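Local coordinates for alpha-L-rhamnosidase (Aspergillus terreus, PDB 6GSZ), which probably hydrolyses terminal non-reducing alpha-L-rhamnose residues in alpha-L-rhamnosides and binds calcium, at residues G256-S261 with P391-H396; R353-E358 with K374-F379. All coordinates share one frame; numbering follows the deposited sequence.

Interaction 1 of 2, residues G256-S261 with P391-H396; sequences GPIISS and PSFTYH. With CA (calcium ion), chain B.
Ser261 and Ile258 meet Ser392 and Phe393 in a small, buried packing contact between strand 258-262 and the loop that joins strands 387-389 and 396-398. Residues 256-261 belong to the alpha-L-rhamnosidase N-terminal family region, and residues 391-396 to the concanavalin-like region. Only about 200 Å² is buried, so a few side chains carry the contact. Ser261 OG lies anti to its own backbone N (chi1 -167°). Ser261 OG accepts a weak hydrogen bond from Phe393 N at 3.2 Å, bent to 130° at the hydrogen. Ser261 OG also lies 3.3 Å from Phe393 CB and approaches the ring obliquely. Its stronger polar partner is Glu267 OE1, which also bonds Ser392 N. One carboxylate oxygen of strand 266-270 therefore links both sides. A water adds a further link, donating to Ser261 O at 2.8 Å and to Phe393 O at 2.7 Å. Ile258 reaches across with its CD1 methyl group. Ile258 CD1 lies 4.0 Å from Phe393 CE2, oblique to the ring, and the two side chains cross at about a right angle. Ile258 CD1 is also 3.9 Å from Ser392 OG. Over one face of the Phe393 ring, offset toward the rim, lies Ser392 CB. Ser392 OG binds the calcium ion at 2.4 Å, and Glu158 OE1 and two waters are further ligands. The chain around Ile258 pairs with strand 266-270; Ile259 and Ser260 both face Glu268 in a classic beta bulge. The direct polar link is weak, and the contact rests as much on Glu267, the bridging water and the Ile258 methyl group. Calcium ligation by Ser392 and Glu158 also joins the loop to the N-terminal region.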
loop_
_atom_site.group_PDB
_atom_site.type_symbol
_atom_site.label_atom_id
_atom_site.label_comp_id
_atom_site.label_asym_id
_atom_site.label_seq_id
_atom_site.Cartn_x
_atom_site.Cartn_y
_atom_site.Cartn_z
ATOM N N GLY A 256 -23.371 22.484 4.335
ATOM C CA GLY A 256 -23.809 22.369 2.972
ATOM C C GLY A 256 -24.606 21.092 2.746
ATOM O O GLY A 256 -25.203 20.559 3.678
ATOM N N PRO A 257 -24.634 20.562 1.505
ATOM C CA PRO A 257 -25.472 19.409 1.231
ATOM C C PRO A 257 -25.058 18.116 1.933
ATOM O O PRO A 257 -25.887 17.196 2.065
ATOM C CB PRO A 257 -25.408 19.266 -0.296
ATOM C CG PRO A 257 -24.041 19.881 -0.656
ATOM C CD PRO A 257 -23.898 21.032 0.327
ATOM N N ILE A 258 -23.774 17.998 2.303
ATOM C CA ILE A 258 -23.415 16.772 3.019
ATOM C C ILE A 258 -23.940 16.890 4.448
ATOM O O ILE A 258 -23.474 17.736 5.209
ATOM C CB ILE A 258 -21.905 16.458 2.968
ATOM C CG1 ILE A 258 -21.307 16.509 1.558
ATOM C CG2 ILE A 258 -21.666 15.101 3.625
ATOM C CD1 ILE A 258 -19.796 16.560 1.530
ATOM N N ILE A 259 -24.845 15.961 4.810
ATOM C CA ILE A 259 -25.383 15.897 6.158
ATOM C C ILE A 259 -24.419 15.167 7.089
ATOM O O ILE A 259 -24.179 15.586 8.226
ATOM C CB ILE A 259 -26.770 15.221 6.160
ATOM C CG1 ILE A 259 -27.728 15.909 5.187
ATOM C CG2 ILE A 259 -27.341 15.180 7.561
ATOM C CD1 ILE A 259 -27.894 17.398 5.408
ATOM N N SER A 260 -23.889 14.030 6.594
ATOM C CA SER A 260 -22.900 13.268 7.330
ATOM C C SER A 260 -22.037 12.538 6.308
ATOM O O SER A 260 -22.519 12.192 5.247
ATOM C CB SER A 260 -23.512 12.306 8.322
ATOM O OG SER A 260 -24.337 11.390 7.657
ATOM N N SER A 261 -20.778 12.314 6.660
ATOM C CA SER A 261 -19.888 11.511 5.783
ATOM C C SER A 261 -18.810 10.860 6.640
ATOM O O SER A 261 -18.017 11.574 7.231
ATOM C CB SER A 261 -19.317 12.391 4.677
ATOM O OG SER A 261 -18.707 11.594 3.674
ATOM N N PRO A 391 -19.753 10.223 -3.241
ATOM C CA PRO A 391 -19.492 10.653 -1.869
ATOM C C PRO A 391 -18.114 11.296 -1.770
ATOM O O PRO A 391 -17.231 11.048 -2.627
ATOM C CB PRO A 391 -19.606 9.375 -1.043
ATOM C CG PRO A 391 -19.240 8.281 -2.052
ATOM C CD PRO A 391 -19.746 8.759 -3.403
ATOM N N SER A 392 -17.899 12.023 -0.680
ATOM C CA SER A 392 -16.683 12.810 -0.488
ATOM C C SER A 392 -15.744 12.262 0.574
ATOM O O SER A 392 -14.513 12.276 0.368
ATOM C CB SER A 392 -17.044 14.242 -0.118
ATOM O OG SER A 392 -17.644 14.917 -1.209
ATOM N N PHE A 393 -16.263 11.752 1.681
ATOM C CA PHE A 393 -15.381 11.427 2.833
ATOM C C PHE A 393 -15.655 10.033 3.399
ATOM O O PHE A 393 -15.417 9.773 4.607
ATOM C CB PHE A 393 -15.504 12.489 3.923
ATOM C CG PHE A 393 -15.283 13.892 3.410
ATOM C CD1 PHE A 393 -14.069 14.271 2.857
ATOM C CD2 PHE A 393 -16.319 14.838 3.433
ATOM C CE1 PHE A 393 -13.877 15.562 2.381
ATOM C CE2 PHE A 393 -16.127 16.120 2.932
ATOM C CZ PHE A 393 -14.901 16.487 2.425
ATOM N N THR A 394 -16.094 9.124 2.531
ATOM C CA THR A 394 -16.290 7.733 2.933
ATOM C C THR A 394 -15.625 6.837 1.886
ATOM O O THR A 394 -15.306 7.275 0.795
ATOM C CB THR A 394 -17.787 7.398 3.087
ATOM O OG1 THR A 394 -17.951 6.106 3.669
ATOM C CG2 THR A 394 -18.506 7.391 1.762
ATOM N N TYR A 395 -15.544 5.534 2.195
ATOM C CA TYR A 395 -15.245 4.571 1.148
ATOM C C TYR A 395 -15.807 3.225 1.584
ATOM O O TYR A 395 -16.032 3.024 2.776
ATOM C CB TYR A 395 -13.737 4.502 0.818
ATOM C CG TYR A 395 -12.818 3.840 1.814
ATOM C CD1 TYR A 395 -12.279 4.445 2.937
ATOM C CD2 TYR A 395 -12.365 2.557 1.541
ATOM C CE1 TYR A 395 -11.305 3.832 3.712
ATOM C CE2 TYR A 395 -11.431 1.916 2.333
ATOM C CZ TYR A 395 -10.871 2.558 3.406
ATOM O OH TYR A 395 -9.876 1.978 4.154
ATOM N N HIS A 396 -15.981 2.323 0.613
ATOM C CA HIS A 396 -16.575 1.024 0.887
ATOM C C HIS A 396 -15.789 -0.073 0.160
ATOM O O HIS A 396 -15.202 0.178 -0.875
ATOM C CB HIS A 396 -18.032 0.993 0.431
ATOM C CG HIS A 396 -18.829 2.220 0.698
ATOM N ND1 HIS A 396 -19.061 2.727 1.960
ATOM C CD2 HIS A 396 -19.401 3.046 -0.187
ATOM C CE1 HIS A 396 -19.845 3.805 1.819
ATOM N NE2 HIS A 396 -20.081 4.015 0.522
HETATM CA CA CA B . -16.495 15.120 -3.346
HETATM O O HOH W 1 -15.233 11.055 7.013
HETATM O O HOH W 2 -17.718 16.673 -3.712
HETATM O O HOH W 3 -17.665 14.035 -4.906
#

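Interaction 2 of 2, residues R353-E358 with K374-F379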
loop_
_atom_site.group_PDB
_atom_site.type_symbol
_atom_site.label_atom_id
_atom_site.label_comp_id
_atom_site.label_asym_id
_atom_site.label_seq_id
_atom_site.Cartn_x
_atom_site.Cartn_y
_atom_site.Cartn_z
ATOM N N ARG A 353 -31.098 4.981 -1.434
ATOM C CA ARG A 353 -30.200 4.345 -0.486
ATOM C C ARG A 353 -29.377 3.275 -1.210
ATOM O O ARG A 353 -29.927 2.516 -2.047
ATOM C CB ARG A 353 -30.987 3.703 0.659
ATOM C CG ARG A 353 -30.117 3.141 1.774
ATOM C CD ARG A 353 -30.889 2.457 2.881
ATOM N NE ARG A 353 -31.518 1.243 2.394
ATOM C CZ ARG A 353 -32.378 0.512 3.088
ATOM N NH1 ARG A 353 -32.685 0.851 4.331
ATOM N NH2 ARG A 353 -32.898 -0.578 2.544
ATOM N N PHE A 354 -28.075 3.246 -0.865
ATOM C CA PHE A 354 -27.109 2.306 -1.445
ATOM C C PHE A 354 -26.425 1.542 -0.322
ATOM O O PHE A 354 -25.728 2.157 0.482
ATOM C CB PHE A 354 -26.068 3.069 -2.259
ATOM C CG PHE A 354 -26.606 3.954 -3.351
ATOM C CD1 PHE A 354 -26.871 3.461 -4.602
ATOM C CD2 PHE A 354 -26.899 5.292 -3.114
ATOM C CE1 PHE A 354 -27.365 4.275 -5.606
ATOM C CE2 PHE A 354 -27.357 6.109 -4.129
ATOM C CZ PHE A 354 -27.617 5.600 -5.362
ATOM N N VAL A 355 -26.700 0.228 -0.232
ATOM C CA VAL A 355 -26.118 -0.606 0.806
ATOM C C VAL A 355 -25.073 -1.516 0.149
ATOM O O VAL A 355 -25.437 -2.352 -0.704
ATOM C CB VAL A 355 -27.198 -1.430 1.546
ATOM C CG1 VAL A 355 -26.600 -2.364 2.578
ATOM C CG2 VAL A 355 -28.232 -0.530 2.222
ATOM N N HIS A 356 -23.804 -1.328 0.544
ATOM C CA HIS A 356 -22.682 -1.980 -0.165
ATOM C C HIS A 356 -22.201 -3.222 0.594
ATOM O O HIS A 356 -21.935 -3.141 1.784
ATOM C CB HIS A 356 -21.521 -0.973 -0.289
ATOM C CG HIS A 356 -21.857 0.337 -0.941
ATOM N ND1 HIS A 356 -22.591 1.312 -0.291
ATOM C CD2 HIS A 356 -21.554 0.848 -2.163
ATOM C CE1 HIS A 356 -22.684 2.371 -1.081
ATOM N NE2 HIS A 356 -22.098 2.117 -2.245
ATOM N N THR A 357 -22.061 -4.364 -0.111
ATOM C CA THR A 357 -21.573 -5.603 0.530
ATOM C C THR A 357 -20.577 -6.327 -0.386
ATOM O O THR A 357 -20.565 -6.148 -1.591
ATOM C CB THR A 357 -22.715 -6.547 0.932
ATOM O OG1 THR A 357 -23.284 -7.133 -0.237
ATOM C CG2 THR A 357 -23.787 -5.834 1.728
ATOM N N GLU A 358 -19.777 -7.196 0.235
ATOM C CA GLU A 358 -18.782 -8.002 -0.506
ATOM C C GLU A 358 -19.430 -9.195 -1.202
ATOM O O GLU A 358 -18.995 -9.616 -2.288
ATOM C CB GLU A 358 -17.711 -8.496 0.459
ATOM C CG GLU A 358 -16.846 -7.385 0.954
ATOM C CD GLU A 358 -15.633 -7.938 1.688
ATOM O OE1 GLU A 358 -15.818 -8.655 2.712
ATOM O OE2 GLU A 358 -14.519 -7.689 1.206
ATOM N N LYS A 374 -22.041 0.647 8.630
ATOM C CA LYS A 374 -23.253 0.525 7.809
ATOM C C LYS A 374 -22.948 0.446 6.311
ATOM O O LYS A 374 -23.750 -0.104 5.573
ATOM C CB LYS A 374 -24.230 1.658 8.087
ATOM C CG LYS A 374 -24.777 1.658 9.504
ATOM C CD LYS A 374 -25.781 2.762 9.750
ATOM C CE LYS A 374 -26.108 2.891 11.222
ATOM N NZ LYS A 374 -26.919 4.106 11.473
ATOM N N ALA A 375 -21.839 1.068 5.857
ATOM C CA ALA A 375 -21.461 1.105 4.418
ATOM C C ALA A 375 -22.672 1.450 3.545
ATOM O O ALA A 375 -22.927 0.787 2.540
ATOM C CB ALA A 375 -20.801 -0.204 3.973
ATOM N N THR A 376 -23.427 2.470 4.001
ATOM C CA THR A 376 -24.690 2.867 3.392
ATOM C C THR A 376 -24.664 4.360 3.084
ATOM O O THR A 376 -24.424 5.165 3.988
ATOM C CB THR A 376 -25.854 2.500 4.305
ATOM O OG1 THR A 376 -25.908 1.081 4.469
ATOM C CG2 THR A 376 -27.196 2.981 3.791
ATOM N N ASP A 377 -24.911 4.679 1.811
ATOM C CA ASP A 377 -25.007 6.058 1.384
ATOM C C ASP A 377 -26.462 6.388 1.056
ATOM O O ASP A 377 -27.195 5.538 0.551
ATOM C CB ASP A 377 -24.106 6.326 0.193
ATOM C CG ASP A 377 -22.640 6.037 0.468
ATOM O OD1 ASP A 377 -22.195 6.179 1.664
ATOM O OD2 ASP A 377 -21.959 5.669 -0.510
ATOM N N HIS A 378 -26.854 7.627 1.353
ATOM C CA HIS A 378 -28.177 8.141 1.029
ATOM C C HIS A 378 -28.011 9.391 0.182
ATOM O O HIS A 378 -27.270 10.294 0.598
ATOM C CB HIS A 378 -28.969 8.506 2.279
ATOM C CG HIS A 378 -29.399 7.353 3.124
ATOM N ND1 HIS A 378 -28.579 6.770 4.053
ATOM C CD2 HIS A 378 -30.580 6.703 3.199
ATOM C CE1 HIS A 378 -29.241 5.817 4.692
ATOM N NE2 HIS A 378 -30.480 5.749 4.184
ATOM N N PHE A 379 -28.745 9.462 -0.932
ATOM C CA PHE A 379 -28.702 10.627 -1.777
ATOM C C PHE A 379 -30.129 11.128 -1.967
ATOM O O PHE A 379 -30.955 10.406 -2.524
ATOM C CB PHE A 379 -28.069 10.307 -3.135
ATOM C CG PHE A 379 -28.023 11.453 -4.102
ATOM C CD1 PHE A 379 -27.003 12.391 -4.055
ATOM C CD2 PHE A 379 -29.050 11.632 -5.011
ATOM C CE1 PHE A 379 -26.984 13.474 -4.909
ATOM C CE2 PHE A 379 -29.024 12.696 -5.884
ATOM C CZ PHE A 379 -28.003 13.627 -5.824
HETATM O O HOH W 4 -21.086 4.686 -3.024
HETATM O O HOH W 5 -23.612 -2.254 3.952
#
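Ala375 O is gripped by two donors of one residue, His356. His356 N donates to Ala375 O at 3.0 Å. His356 ND1 donates to Ala375 O at 2.9 Å. The site lies at one end of an antiparallel strand pair, 353-357 with 376-379, in the concanavalin-like region. His356 N points nearly along the C=O axis, whereas ND1 stands above the carbonyl plane, 45° out of it. Ala375 O itself lies at the ring edge, in plane. CG of His356 is anti to the carbonyl carbon (chi1 -55°), beside the backbone N. The ring bond identifies ND1 as protonated. NE2 shares a water with Asp377 OD2, which also hydrogen-bonds His396 NE2.

Further along, Phe354 and Asp377 form a hydrogen-bonded pair, with Phe354 N to Asp377 O at 2.8 Å and Asp377 N to Phe354 O at 3.0 Å. The neighbouring pairs, Val355 with Thr376 and Arg353 with His378, are non-hydrogen-bonded. Their side chains share the other face of the sheet from Phe354 and Asp377. Thr376 OG1 bonds Lys374 O at 2.7 Å and touches Val355 CG2. The guanidinium of Arg353 forms a salt bridge with Asp404. The aliphatic part of Arg353 packs on His378 in a CH-pi contact: Arg353 CG stands over one face, 4.0 Å from the centroid of the His378 ring.

Overall arrangement
Interaction 2 is nested in the chain between the two segments of interaction 1, and their centres lie about 12 Å apart. Both reach the same mixed sheet, in which strand 266-270 pairs with 258-262 on one side and 376-380 on the other. Interaction 1 is smaller and largely buried, built from a loop packed on a strand, with apolar contact, one weak bond, a shared carboxylate, a water and a calcium ligand. Interaction 2 is a regular strand pair, about twice the area and only partly buried. They touch directly: the hydrogen bond of His396 NE2 to Asp377 OD2, 2.7 Å long, joins them, and the rings of His396 and His356 stack.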